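Local coordinates for protein AmbC (Sorangium cellulosum, PDB 5O15) that probably carries out both dehydration and ring closure of a polyketide intermediate, as a bifunctional dehydratase-cyclase domain of the ambruticin assembly line, at residues A25-L28 against G33-L36; E66-A71 against P78-L83; A216-L221 against G288-R293. All coordinates share one frame; numbering follows the deposited sequence.

Contact 1 (A25-L28 against G33-L36); sequences AVRL and GYVL
Val26 and Val35 pair through two backbone hydrogen bonds, Val26 N to Val35 O at 3.0 Å and Val35 N to Val26 O at 2.9 Å. Leu28 N carries the ladder on by bonding Gly33 O at 2.9 Å, while Ala25 with Leu36 and Arg27 with Tyr34 form the non-hydrogen-bonded pairs. Val26 O has a second visitor, a CA-H...O contact from Tyr34 CA at 3.2 Å. Toward the turn a water bonds Leu28 O and takes a weak bond from Gly33 N.

Around the Tyr34 ring the work is done by the methylenes of Arg27. With CG anti to the backbone N (chi1 -177°), the chain runs out over the aromatic ring: CB sits 3.8 Å from Tyr34 CE2, CG lies over one face, and CD comes to 3.7 Å from Tyr34 OH. The chain bends at chi3 (46°), and the guanidinium plane stands 64° from the ring, well short of a parallel stack.

Two apolar contacts finish the pairing. On the face shared by Val26 and Val35, Leu28 CD2 meets Val35 CG2 at 3.8 Å in the Val35 conformer described here; on the other face Ala25 CB lies against Leu36 CG. Leu28 also packs on the backbone of Gly33: its CB rests 3.4 Å from Gly33 O, and since Gly33 has no CB, Leu28 CD1 can settle against the peptide.

Tyr34 touches Val75 and Leu36 touches Ala74 of helix 61-75, and both Tyr34 and Leu36 bond through their backbones to strand 96-103. This is an antiparallel beta hairpin, with strand 24-27 outermost in its chain, at the margin of the first half of the double hotdog fold.

Contact 2 (E66-A71 against P78-L83); sequences ELALAA and PSVSEL
Val80 reaches across to Ala68 and Leu69, and one of its methyls makes two of the three side-chain pairs. From the strand backbone the CB is directed at helix 66-71. There the side chain divides: CG1 is set anti to the backbone N (chi1 180°), which leaves CG2 anti to the carbonyl carbon and directed at the helix surface. CG2 then meets three groups at once. It lies 3.8 Å from Ala68 CB, 3.8 Å from Ala68 C, and 3.8 Å from Leu69 CD2, so that the methyl nestles between the small alanine and the leucine tip. Leu69 comes in at about a right angle to Val80; its CB does not aim at the strand, and it is the far end of the chain that swings nearer.

The Ala68 methyl is shared. Leu83, extended with CG anti to its backbone N, brings CD1 to 3.8 Å from Ala68 CB. That Val80 and Leu83, three residues apart, both point at the helix follows from a classic beta bulge: Ser81 and Glu82 together face Val135, which shifts the usual alternation by one residue. No hydrogen bond crosses here; the interface is made by alanine, valine and leucine side chains.

The helix axis passes 7.8 Å from that of strand 79-83, at 120° between their directions. Strand 79-85 runs between strands 129-137 and 236-247, while Phe114 of strand 112-120 touches both Ala68 and Leu83. Helix 61-75 thus packs into the hollow of the first hotdog sheet, with Leu69 turned to Leu247 of strand 236-247.

Contact 3 (A216-L221 against G288-R293); sequences AALQAL and GTFRAR
Phe290 presents one face of its ring to Leu218, whose CD2 stands almost over the centre. The methyl carbon is 3.4 Å from the ring centroid and only 13° off the normal, a CH-pi contact made from straight above. Phe290 is deposited in two conformers, so this closeness holds for the one described and should be read as provisional. The other branch, Leu218 CD1, lies on the same side of the ring plane but beyond its rim, 3.7 Å from Phe290 CE1. Leu221 approaches obliquely and more loosely, with CD2 4.3 Å from Phe290 CE2. Trp242 meets the phenyl edge-to-face, and Pro239 touches both Leu218 and Phe290.

The torsions explain the meeting: Phe290 holds CG opposite its backbone N (chi1 162°), which sends the ring off the strand toward the helix. On the strand's other side, the guanidinium of Arg291 has Thr289 CG2 over one face. Replacing Leu218 by alanine removes the methyl over the phenyl and the one beside it, and would probably leave that face without its helix partner and the ring freer to shift.

Nothing polar passes between helix 216-221 and strand 289-293. Their union therefore depends on shape and dispersion, with a leucine methyl meeting an aromatic face in the buried interior of the second hotdog.

Overall arrangement
Contacts 1 and 2 belong to the first hotdog half and contact 3 to the second. Contacts 1 and 2, centres about 15 Å apart, touch where Leu36 CD2 lies 4.1 Å from Ala71 CA, so the hairpin packs on the helix of contact 2. Contacts 2 and 3 have centres about 16 Å apart and nearest atoms about 7 Å apart; strand 236-247 lies between their strands, and its Trp242 touches both Leu83 and Phe290. Contact 1 is remote from contact 3, about 30 Å between centres. Asp215, hydrogen-bonded to Gln219, fits the Asp-x-x-x-Gln signature of polyketide dehydratases, so the helix of contact 3 probably borders the active site.

Contact 1 (A25-L28 against G33-L36)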
loop_
_atom_site.group_PDB
_atom_site.type_symbol
_atom_site.label_atom_id
_atom_site.label_comp_id
_atom_site.label_asym_id
_atom_site.label_seq_id
_atom_site.Cartn_x
_atom_site.Cartn_y
_atom_site.Cartn_z
ATOM N N ALA A 25 -15.698 3.641 15.155
ATOM C CA ALA A 25 -15.767 4.775 14.223
ATOM C C ALA A 25 -16.748 5.798 14.784
ATOM O O ALA A 25 -17.953 5.598 14.657
ATOM C CB ALA A 25 -16.202 4.272 12.854
ATOM N N VAL A 26 -16.218 6.853 15.387
ATOM C CA VAL A 26 -17.040 7.804 16.130
ATOM C C VAL A 26 -17.229 9.051 15.292
ATOM O O VAL A 26 -16.251 9.688 14.877
ATOM C CB VAL A 26 -16.411 8.115 17.491
ATOM C CG1 VAL A 26 -17.202 9.189 18.236
ATOM C CG2 VAL A 26 -16.367 6.854 18.321
ATOM N N ARG A 27 -18.493 9.399 15.056
ATOM C CA ARG A 27 -18.817 10.682 14.464
ATOM C C ARG A 27 -18.874 11.702 15.584
ATOM O O ARG A 27 -19.648 11.557 16.538
ATOM C CB ARG A 27 -20.166 10.626 13.750
ATOM C CG ARG A 27 -20.512 11.937 13.047
ATOM C CD ARG A 27 -21.652 11.770 12.051
ATOM N NE ARG A 27 -22.758 11.006 12.625
ATOM C CZ ARG A 27 -23.799 11.526 13.267
ATOM N NH1 ARG A 27 -23.919 12.838 13.416
ATOM N NH2 ARG A 27 -24.738 10.720 13.744
ATOM N N LEU A 28 -18.039 12.724 15.481
ATOM C CA LEU A 28 -17.926 13.700 16.537
ATOM C C LEU A 28 -19.211 14.499 16.651
ATOM O O LEU A 28 -19.879 14.832 15.660
ATOM C CB LEU A 28 -16.729 14.646 16.292
ATOM C CG LEU A 28 -15.376 13.893 16.275
ATOM C CD1 LEU A 28 -14.275 14.880 15.903
ATOM C CD2 LEU A 28 -15.100 13.269 17.623
ATOM N N GLY A 33 -16.459 15.960 12.077
ATOM C CA GLY A 33 -15.244 15.153 12.044
ATOM C C GLY A 33 -15.534 13.764 12.556
ATOM O O GLY A 33 -16.616 13.467 13.061
ATOM N N TYR A 34 -14.523 12.911 12.434
ATOM C CA TYR A 34 -14.610 11.518 12.847
ATOM C C TYR A 34 -13.303 11.107 13.494
ATOM O O TYR A 34 -12.234 11.608 13.142
ATOM C CB TYR A 34 -14.852 10.542 11.689
ATOM C CG TYR A 34 -16.177 10.730 10.995
ATOM C CD1 TYR A 34 -16.389 11.773 10.105
ATOM C CD2 TYR A 34 -17.181 9.792 11.144
ATOM C CE1 TYR A 34 -17.598 11.911 9.433
ATOM C CE2 TYR A 34 -18.398 9.921 10.474
ATOM C CZ TYR A 34 -18.597 10.964 9.614
ATOM O OH TYR A 34 -19.794 11.070 8.943
ATOM N N VAL A 35 -13.390 10.121 14.388
ATOM C CA VAL A 35 -12.232 9.516 15.044
ATOM C C VAL A 35 -12.407 8.006 15.003
ATOM O O VAL A 35 -13.313 7.461 15.644
ATOM C CB VAL A 35 -12.042 10.011 16.484
ATOM C CG1 VAL A 35 -10.825 9.357 17.106
ATOM C CG2 VAL A 35 -11.887 11.514 16.490
ATOM N N LEU A 36 -11.529 7.331 14.273
ATOM C CA LEU A 36 -11.532 5.882 14.164
ATOM C C LEU A 36 -10.400 5.342 15.019
ATOM O O LEU A 36 -9.276 5.832 14.943
ATOM C CB LEU A 36 -11.335 5.418 12.714
ATOM C CG LEU A 36 -12.419 5.845 11.738
ATOM C CD1 LEU A 36 -12.214 7.229 11.197
ATOM C CD2 LEU A 36 -12.542 4.895 10.586
HETATM O O HOH W 1 -19.578 14.916 12.826
#

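Contact 2 (E66-A71 against P78-L83)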
loop_
_atom_site.group_PDB
_atom_site.type_symbol
_atom_site.label_atom_id
_atom_site.label_comp_id
_atom_site.label_asym_id
_atom_site.label_seq_id
_atom_site.Cartn_x
_atom_site.Cartn_y
_atom_site.Cartn_z
ATOM N N GLU A 66 -4.613 1.392 3.104
ATOM C CA GLU A 66 -5.772 0.624 3.535
ATOM C C GLU A 66 -6.529 1.349 4.645
ATOM O O GLU A 66 -7.765 1.408 4.622
ATOM C CB GLU A 66 -5.320 -0.773 3.983
ATOM C CG GLU A 66 -6.331 -1.557 4.791
ATOM C CD GLU A 66 -7.593 -1.966 4.033
ATOM O OE1 GLU A 66 -7.745 -1.649 2.836
ATOM O OE2 GLU A 66 -8.479 -2.574 4.679
ATOM N N LEU A 67 -5.810 1.883 5.633
ATOM C CA LEU A 67 -6.488 2.585 6.714
ATOM C C LEU A 67 -7.193 3.835 6.200
ATOM O O LEU A 67 -8.312 4.141 6.628
ATOM C CB LEU A 67 -5.484 2.903 7.831
ATOM C CG LEU A 67 -5.027 1.660 8.624
ATOM C CD1 LEU A 67 -3.802 1.964 9.446
ATOM C CD2 LEU A 67 -6.165 1.126 9.476
ATOM N N ALA A 68 -6.568 4.555 5.276
ATOM C CA ALA A 68 -7.209 5.730 4.692
ATOM C C ALA A 68 -8.438 5.348 3.867
ATOM O O ALA A 68 -9.450 6.049 3.913
ATOM C CB ALA A 68 -6.208 6.480 3.824
ATOM N N LEU A 69 -8.367 4.229 3.123
ATOM C CA LEU A 69 -9.532 3.739 2.403
ATOM C C LEU A 69 -10.660 3.352 3.350
ATOM O O LEU A 69 -11.837 3.536 3.023
ATOM C CB LEU A 69 -9.150 2.557 1.498
ATOM C CG LEU A 69 -8.288 2.922 0.283
ATOM C CD1 LEU A 69 -7.654 1.663 -0.280
ATOM C CD2 LEU A 69 -9.096 3.610 -0.774
ATOM N N ALA A 70 -10.324 2.771 4.503
ATOM C CA ALA A 70 -11.347 2.441 5.490
ATOM C C ALA A 70 -12.010 3.708 6.021
ATOM O O ALA A 70 -13.233 3.755 6.205
ATOM C CB ALA A 70 -10.742 1.635 6.637
ATOM N N ALA A 71 -11.210 4.758 6.252
ATOM C CA ALA A 71 -11.749 6.042 6.693
ATOM C C ALA A 71 -12.652 6.628 5.631
ATOM O O ALA A 71 -13.724 7.151 5.961
ATOM C CB ALA A 71 -10.600 6.979 7.053
ATOM N N PRO A 78 -15.494 8.514 -1.704
ATOM C CA PRO A 78 -15.088 7.365 -2.520
ATOM C C PRO A 78 -13.599 7.179 -2.700
ATOM O O PRO A 78 -13.205 6.120 -3.225
ATOM C CB PRO A 78 -15.778 7.646 -3.864
ATOM C CG PRO A 78 -15.859 9.125 -3.938
ATOM C CD PRO A 78 -16.133 9.587 -2.514
ATOM N N SER A 79 -12.761 8.141 -2.352
ATOM C CA SER A 79 -11.365 8.069 -2.747
ATOM C C SER A 79 -10.451 8.736 -1.728
ATOM O O SER A 79 -10.850 9.679 -0.998
ATOM C CB SER A 79 -11.222 8.766 -4.091
ATOM O OG SER A 79 -9.932 8.604 -4.608
ATOM N N VAL A 80 -9.211 8.244 -1.691
ATOM C CA VAL A 80 -8.089 8.913 -1.069
ATOM C C VAL A 80 -7.464 9.789 -2.138
ATOM O O VAL A 80 -6.775 9.309 -3.042
ATOM C CB VAL A 80 -7.098 7.908 -0.496
ATOM C CG1 VAL A 80 -5.925 8.614 0.147
ATOM C CG2 VAL A 80 -7.809 6.991 0.470
ATOM N N SER A 81 -7.742 11.088 -2.065
ATOM C CA SER A 81 -7.212 12.000 -3.054
ATOM C C SER A 81 -5.696 12.152 -2.925
ATOM O O SER A 81 -4.985 12.163 -3.936
ATOM C CB SER A 81 -7.904 13.343 -2.868
ATOM O OG SER A 81 -7.271 14.360 -3.622
ATOM N N GLU A 82 -5.184 12.273 -1.710
ATOM C CA GLU A 82 -3.746 12.381 -1.496
ATOM C C GLU A 82 -3.404 11.719 -0.176
ATOM O O GLU A 82 -4.193 11.796 0.776
ATOM C CB GLU A 82 -3.276 13.844 -1.441
ATOM C CG GLU A 82 -3.621 14.703 -2.658
ATOM C CD GLU A 82 -2.982 14.201 -3.954
ATOM O OE1 GLU A 82 -1.960 13.459 -3.895
ATOM O OE2 GLU A 82 -3.509 14.552 -5.048
ATOM N N LEU A 83 -2.243 11.075 -0.131
ATOM C CA LEU A 83 -1.696 10.507 1.083
ATOM C C LEU A 83 -0.189 10.718 1.048
ATOM O O LEU A 83 0.473 10.375 0.067
ATOM C CB LEU A 83 -2.064 9.019 1.207
ATOM C CG LEU A 83 -1.638 8.350 2.529
ATOM C CD1 LEU A 83 -2.555 7.196 2.926
ATOM C CD2 LEU A 83 -0.202 7.884 2.563
#

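Contact 3 (A216-L221 against G288-R293)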
loop_
_atom_site.group_PDB
_atom_site.type_symbol
_atom_site.label_atom_id
_atom_site.label_comp_id
_atom_site.label_asym_id
_atom_site.label_seq_id
_atom_site.Cartn_x
_atom_site.Cartn_y
_atom_site.Cartn_z
ATOM N N ALA A 216 2.200 -6.154 -3.438
ATOM C CA ALA A 216 2.676 -7.001 -4.531
ATOM C C ALA A 216 2.765 -6.241 -5.842
ATOM O O ALA A 216 3.622 -6.548 -6.676
ATOM C CB ALA A 216 1.801 -8.252 -4.627
ATOM N N ALA A 217 1.892 -5.248 -6.066
ATOM C CA ALA A 217 2.056 -4.424 -7.250
ATOM C C ALA A 217 3.375 -3.663 -7.215
ATOM O O ALA A 217 4.053 -3.514 -8.246
ATOM C CB ALA A 217 0.882 -3.477 -7.408
ATOM N N LEU A 218 3.750 -3.169 -6.026
ATOM C CA LEU A 218 5.047 -2.521 -5.853
ATOM C C LEU A 218 6.195 -3.504 -6.057
ATOM O O LEU A 218 7.212 -3.152 -6.664
ATOM C CB LEU A 218 5.144 -1.886 -4.464
ATOM C CG LEU A 218 4.026 -0.920 -4.074
ATOM C CD1 LEU A 218 4.332 -0.354 -2.703
ATOM C CD2 LEU A 218 3.865 0.142 -5.132
ATOM N N GLN A 219 6.058 -4.734 -5.548
ATOM C CA GLN A 219 7.081 -5.756 -5.769
ATOM C C GLN A 219 7.297 -5.982 -7.261
ATOM O O GLN A 219 8.433 -6.150 -7.710
ATOM C CB GLN A 219 6.666 -7.067 -5.107
ATOM C CG GLN A 219 6.592 -7.046 -3.589
ATOM C CD GLN A 219 5.710 -8.149 -3.069
ATOM O OE1 GLN A 219 5.672 -9.238 -3.652
ATOM N NE2 GLN A 219 4.965 -7.875 -1.990
ATOM N N ALA A 220 6.206 -6.039 -8.036
ATOM C CA ALA A 220 6.344 -6.284 -9.467
ATOM C C ALA A 220 7.118 -5.157 -10.124
ATOM O O ALA A 220 8.003 -5.398 -10.958
ATOM C CB ALA A 220 4.958 -6.431 -10.094
ATOM N N LEU A 221 6.785 -3.915 -9.768
ATOM C CA LEU A 221 7.512 -2.768 -10.266
ATOM C C LEU A 221 8.992 -2.833 -9.899
ATOM O O LEU A 221 9.866 -2.611 -10.740
ATOM C CB LEU A 221 6.871 -1.517 -9.691
ATOM C CG LEU A 221 7.627 -0.235 -9.975
ATOM C CD1 LEU A 221 7.730 -0.009 -11.475
ATOM C CD2 LEU A 221 6.936 0.913 -9.345
ATOM N N GLY A 288 -3.937 6.565 -8.908
ATOM C CA GLY A 288 -3.509 7.422 -9.991
ATOM C C GLY A 288 -2.016 7.644 -9.991
ATOM O O GLY A 288 -1.383 7.663 -11.049
ATOM N N THR A 289 -1.436 7.787 -8.809
ATOM C CA THR A 289 -0.003 7.951 -8.650
ATOM C C THR A 289 0.457 7.271 -7.369
ATOM O O THR A 289 -0.215 7.310 -6.323
ATOM C CB THR A 289 0.418 9.436 -8.589
ATOM O OG1 THR A 289 -0.270 10.191 -9.600
ATOM C CG2 THR A 289 1.917 9.569 -8.818
ATOM N N PHE A 290 1.620 6.680 -7.482
ATOM C CA PHE A 290 2.439 6.222 -6.378
ATOM C C PHE A 290 3.811 6.846 -6.589
ATOM O O PHE A 290 4.299 6.841 -7.719
ATOM C CB PHE A 290 2.567 4.634 -6.576
ATOM C CG PHE A 290 3.686 4.016 -5.810
ATOM C CD1 PHE A 290 3.566 3.775 -4.466
ATOM C CD2 PHE A 290 4.861 3.612 -6.452
ATOM C CE1 PHE A 290 4.591 3.212 -3.760
ATOM C CE2 PHE A 290 5.895 3.057 -5.735
ATOM C CZ PHE A 290 5.755 2.855 -4.388
ATOM N N ARG A 291 4.442 7.375 -5.535
ATOM C CA ARG A 291 5.779 7.945 -5.651
ATOM C C ARG A 291 6.671 7.361 -4.583
ATOM O O ARG A 291 6.268 7.299 -3.416
ATOM C CB ARG A 291 5.753 9.453 -5.484
ATOM C CG ARG A 291 4.893 10.133 -6.474
ATOM C CD ARG A 291 5.278 11.583 -6.574
ATOM N NE ARG A 291 4.286 12.328 -7.326
ATOM C CZ ARG A 291 4.246 12.406 -8.653
ATOM N NH1 ARG A 291 5.153 11.785 -9.397
ATOM N NH2 ARG A 291 3.290 13.114 -9.237
ATOM N N ALA A 292 7.882 6.972 -4.980
ATOM C CA ALA A 292 8.855 6.413 -4.063
ATOM C C ALA A 292 10.189 7.109 -4.247
ATOM O O ALA A 292 10.486 7.639 -5.318
ATOM C CB ALA A 292 9.049 4.917 -4.331
ATOM N N ARG A 293 10.984 7.097 -3.186
ATOM C CA ARG A 293 12.320 7.665 -3.182
ATOM C C ARG A 293 13.303 6.634 -2.655
ATOM O O ARG A 293 13.021 5.969 -1.661
ATOM C CB ARG A 293 12.349 8.890 -2.254
ATOM C CG ARG A 293 13.667 9.580 -2.142
ATOM C CD ARG A 293 13.586 10.802 -1.229
ATOM N NE ARG A 293 12.711 11.848 -1.753
ATOM C CZ ARG A 293 11.524 12.188 -1.251
ATOM N NH1 ARG A 293 11.025 11.566 -0.188
ATOM N NH2 ARG A 293 10.836 13.176 -1.809
#